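PDB 4FN7: enoyl-CoA hydratase/isomerase family protein from Mycobacterium tuberculosis, which probably hydrates the double bond of enoyl-CoA thioesters in lipid metabolism, as crotonase does, or possibly isomerises it. Local coordinates for residues 45-51 and 94-99; 90-95 and 203-208. One frame throughout, in Å; residues are numbered along the deposited sequence.

Overall arrangement
Both contacts involve the chain that runs from the end of helix 73-90 into strand 96-100, and they share Lys94 and Pro95. Contact 1 is the more buried. It pairs parallel strands 48-52 and 96-100 inside the central sheet, mostly by backbone hydrogen bonds and aliphatic side chains, with a salt bridge at its edge. Contact 2 lies nearer the surface, where the loop before strand 96-100 meets helix 200-223. It relies on lysine, histidine and proline groups and a water bridge. The centres are about 11 Å apart. The two contacts touch where Leu49 CG packs on Tyr92 CE2 at 3.6 Å.

Contact 1 (45-51 and 94-99); sequences DVGALVI and KPVVMA
Lys94 NZ is gripped by two oxygens of segment 45-51. It donates to Asp45 OD1 at 2.8 Å in a salt bridge and to Val46 O, also at 2.8 Å. The carboxylate oxygen is met on its anti side, somewhat out of plane. The lysine chain bends at chi2 (-67°) and again at chi4, and its CG, CD and CE pass along Val46 O before the amine turns in. Asp45 follows helix 28-44 and closes it with a Schellman motif, so the salt bridge ties this helix end to the approach of strand 96-100.

Beyond it, strands 48-52 and 96-100 pair in parallel within the crotonase-fold sheet. Leu49 N donates to Pro95 O at 2.9 Å, and Val97 N returns to Leu49 O at 2.8 Å. Ile51 N then meets Val97 O, and Ala99 N meets Ile51 O. All four bonds are close to straight.

Leu49, Ile51, Val96 and Met98 occupy one face of the sheet. Leu49 CD1 lies beside Val96 CG2 at 4.2 Å, and the two side chains point the same way. A bend at chi2 (-68°) sets Met98 SD against Ile51 CB at 3.7 Å; CE lies near Ile51 CD1. Val50 and Val97 lie on the other face, where both touch Ala192 of helix 184-195. Strands 13-18 and 117-120 flank the pair.

The chemistry is therefore divided: backbone bonds join the buried strands between apolar faces, and the charged side chains, Asp45 and Lys94, meet at one end. Val96 N bonds instead to Asp116 OD2.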
# COMPACT_ATOMS: atom_id res chain seq x y z
N ASP A 45 15.89 27.95 12.21
CA ASP A 45 16.48 27.15 11.13
C ASP A 45 17.04 25.82 11.64
O ASP A 45 18.18 25.46 11.37
CB ASP A 45 17.55 27.96 10.40
CG ASP A 45 17.97 27.34 9.08
OD1 ASP A 45 17.20 26.53 8.52
OD2 ASP A 45 19.08 27.66 8.58
N VAL A 46 16.22 25.09 12.38
CA VAL A 46 16.68 23.87 13.04
C VAL A 46 16.89 22.72 12.06
O VAL A 46 16.39 22.75 10.93
CB VAL A 46 15.71 23.44 14.15
CG1 VAL A 46 15.56 24.56 15.18
CG2 VAL A 46 14.36 23.05 13.57
N GLY A 47 17.64 21.71 12.48
CA GLY A 47 17.91 20.56 11.64
C GLY A 47 16.74 19.59 11.51
O GLY A 47 16.61 18.91 10.50
N ALA A 48 15.90 19.53 12.54
CA ALA A 48 14.74 18.65 12.54
C ALA A 48 13.77 19.06 13.64
O ALA A 48 14.15 19.77 14.58
CB ALA A 48 15.16 17.19 12.71
N LEU A 49 12.52 18.64 13.50
CA LEU A 49 11.49 18.91 14.51
C LEU A 49 11.11 17.62 15.19
O LEU A 49 11.02 16.57 14.54
CB LEU A 49 10.20 19.43 13.88
CG LEU A 49 10.09 20.63 12.95
CD1 LEU A 49 8.62 20.96 12.77
CD2 LEU A 49 10.82 21.80 13.56
N VAL A 50 10.85 17.71 16.48
CA VAL A 50 10.16 16.67 17.22
C VAL A 50 8.88 17.29 17.77
O VAL A 50 8.91 18.35 18.39
CB VAL A 50 11.00 16.16 18.39
CG1 VAL A 50 10.19 15.20 19.26
CG2 VAL A 50 12.27 15.51 17.88
N ILE A 51 7.76 16.63 17.52
CA ILE A 51 6.48 17.05 18.08
C ILE A 51 5.96 15.97 19.01
O ILE A 51 5.87 14.80 18.62
CB ILE A 51 5.45 17.36 16.96
CG1 ILE A 51 5.92 18.57 16.15
CG2 ILE A 51 4.07 17.62 17.57
CD1 ILE A 51 5.15 18.77 14.86
N LYS A 94 12.41 20.26 6.75
CA LYS A 94 13.29 19.53 7.65
C LYS A 94 12.59 18.25 8.08
O LYS A 94 11.36 18.19 8.08
CB LYS A 94 13.59 20.36 8.89
CG LYS A 94 13.93 21.81 8.62
CD LYS A 94 15.25 21.98 7.87
CE LYS A 94 15.51 23.45 7.55
NZ LYS A 94 15.56 24.29 8.77
N PRO A 95 13.37 17.23 8.47
CA PRO A 95 12.70 16.03 8.98
C PRO A 95 11.83 16.34 10.20
O PRO A 95 12.21 17.15 11.05
CB PRO A 95 13.87 15.12 9.37
CG PRO A 95 14.99 15.55 8.46
CD PRO A 95 14.83 17.04 8.35
N VAL A 96 10.67 15.69 10.26
CA VAL A 96 9.72 15.88 11.34
C VAL A 96 9.49 14.52 12.00
O VAL A 96 9.08 13.55 11.33
CB VAL A 96 8.37 16.40 10.81
CG1 VAL A 96 7.34 16.50 11.94
CG2 VAL A 96 8.55 17.74 10.10
N VAL A 97 9.76 14.45 13.29
CA VAL A 97 9.58 13.20 14.03
C VAL A 97 8.51 13.37 15.08
O VAL A 97 8.56 14.30 15.88
CB VAL A 97 10.89 12.74 14.71
CG1 VAL A 97 10.70 11.40 15.40
CG2 VAL A 97 12.01 12.65 13.68
N MET A 98 7.52 12.48 15.06
CA MET A 98 6.43 12.53 16.01
C MET A 98 6.71 11.60 17.18
O MET A 98 6.99 10.42 16.99
CB MET A 98 5.12 12.11 15.35
CG MET A 98 4.72 12.97 14.18
SD MET A 98 4.28 14.63 14.70
CE MET A 98 3.86 15.37 13.12
N ALA A 99 6.62 12.15 18.39
CA ALA A 99 6.65 11.37 19.62
C ALA A 99 5.22 11.17 20.09
O ALA A 99 4.65 12.04 20.75
CB ALA A 99 7.46 12.10 20.68

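Contact 2 (90-95 and 203-208)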
# COMPACT_ATOMS: atom_id res chain seq x y z
N LEU A 90 3.61 18.12 6.36
CA LEU A 90 3.94 17.16 5.31
C LEU A 90 4.90 17.76 4.28
O LEU A 90 5.64 17.03 3.63
CB LEU A 90 2.68 16.68 4.60
CG LEU A 90 1.90 15.56 5.30
CD1 LEU A 90 0.52 15.37 4.67
CD2 LEU A 90 2.67 14.25 5.31
N SER A 91 4.88 19.08 4.15
CA SER A 91 5.75 19.74 3.18
C SER A 91 6.97 20.37 3.85
O SER A 91 7.78 21.03 3.20
CB SER A 91 4.97 20.78 2.38
OG SER A 91 4.48 21.80 3.22
N TYR A 92 7.11 20.16 5.16
CA TYR A 92 8.15 20.83 5.93
C TYR A 92 9.54 20.48 5.41
O TYR A 92 9.83 19.31 5.16
CB TYR A 92 8.01 20.48 7.42
CG TYR A 92 8.67 21.51 8.30
CD1 TYR A 92 8.12 22.78 8.44
CD2 TYR A 92 9.86 21.23 8.96
CE1 TYR A 92 8.74 23.74 9.22
CE2 TYR A 92 10.48 22.19 9.75
CZ TYR A 92 9.91 23.43 9.87
OH TYR A 92 10.54 24.39 10.65
N PRO A 93 10.42 21.49 5.24
CA PRO A 93 11.71 21.21 4.59
C PRO A 93 12.74 20.50 5.48
O PRO A 93 13.82 20.18 4.99
CB PRO A 93 12.21 22.60 4.18
CG PRO A 93 11.54 23.52 5.11
CD PRO A 93 10.20 22.93 5.44
N LYS A 94 12.41 20.26 6.75
CA LYS A 94 13.29 19.53 7.65
C LYS A 94 12.59 18.25 8.08
O LYS A 94 11.36 18.19 8.08
CB LYS A 94 13.59 20.36 8.89
CG LYS A 94 13.93 21.81 8.62
CD LYS A 94 15.25 21.98 7.87
CE LYS A 94 15.51 23.45 7.55
NZ LYS A 94 15.56 24.29 8.77
N PRO A 95 13.37 17.23 8.47
CA PRO A 95 12.70 16.03 8.98
C PRO A 95 11.83 16.34 10.20
O PRO A 95 12.21 17.15 11.05
CB PRO A 95 13.87 15.12 9.37
CG PRO A 95 14.99 15.55 8.46
CD PRO A 95 14.83 17.04 8.35
N HIS A 203 16.62 15.98 1.09
CA HIS A 203 15.48 15.54 1.89
C HIS A 203 14.23 16.34 1.54
O HIS A 203 13.16 15.77 1.28
CB HIS A 203 15.79 15.69 3.39
CG HIS A 203 14.58 15.51 4.25
ND1 HIS A 203 13.97 14.28 4.44
CD2 HIS A 203 13.84 16.40 4.95
CE1 HIS A 203 12.92 14.44 5.23
NE2 HIS A 203 12.83 15.71 5.56
N ALA A 204 14.36 17.66 1.55
CA ALA A 204 13.23 18.54 1.29
C ALA A 204 12.65 18.31 -0.10
O ALA A 204 11.44 18.25 -0.28
CB ALA A 204 13.64 19.99 1.46
N ALA A 205 13.52 18.20 -1.10
CA ALA A 205 13.06 18.02 -2.47
C ALA A 205 12.42 16.66 -2.67
O ALA A 205 11.38 16.53 -3.32
CB ALA A 205 14.20 18.21 -3.44
N THR A 206 13.06 15.63 -2.12
CA THR A 206 12.58 14.26 -2.28
C THR A 206 11.24 14.05 -1.58
O THR A 206 10.33 13.43 -2.14
CB THR A 206 13.65 13.24 -1.80
OG1 THR A 206 14.84 13.40 -2.58
CG2 THR A 206 13.16 11.81 -1.94
N LYS A 207 11.09 14.57 -0.37
CA LYS A 207 9.83 14.36 0.34
C LYS A 207 8.67 15.00 -0.41
O LYS A 207 7.58 14.43 -0.47
CB LYS A 207 9.90 14.82 1.80
CG LYS A 207 9.86 16.33 2.01
CD LYS A 207 10.40 16.71 3.38
CE LYS A 207 9.51 16.21 4.50
NZ LYS A 207 10.04 16.61 5.85
N LEU A 208 8.89 16.17 -1.00
CA LEU A 208 7.84 16.81 -1.80
C LEU A 208 7.48 15.95 -3.01
O LEU A 208 6.30 15.78 -3.33
CB LEU A 208 8.24 18.22 -2.23
CG LEU A 208 8.37 19.23 -1.08
CD1 LEU A 208 8.85 20.57 -1.61
CD2 LEU A 208 7.05 19.39 -0.34
O HOH W 1 10.23 20.38 1.69
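Segment 90-95 has no regular structure beyond the end of helix 73-90, and it passes helix 200-223 most closely at Pro93 and Ala204, whose CA atoms are 4.5 Å apart. This is a loop-on-helix contact of the crotonase fold, at the loop leading into strand 96-100. Lys207 reaches from the helix toward the loop. Its CD, CE and NZ all lie close to Tyr92 O, and NZ donates to that oxygen at 2.8 Å, tilted 22° from the carbonyl plane. NZ also donates to His203 NE2, one turn back, at 2.9 Å, and forms a salt bridge with Asp116. This buried amine thus has a carbonyl, an imidazole and a carboxylate for partners.

The other ring nitrogen, His203 ND1, donates to Gly159 O of the second subunit, so the imidazole also bonds across the subunit interface. NE2 accepts from NZ and ND1 donates, consistent with a neutral ring protonated at ND1. With CG anti to the backbone N (chi1 169°), the ring reaches the loop. Pro95 CG sits over one ring face, 3.8 Å from the centroid, in a CH-pi contact. Pro93 O lies at the ring edge, in plane. Pro93 CB also packs on Ala204 CB at 4.0 Å. Nearby, a water donates to Ser91 O at 3.0 Å and to Ala204 O at 3.1 Å.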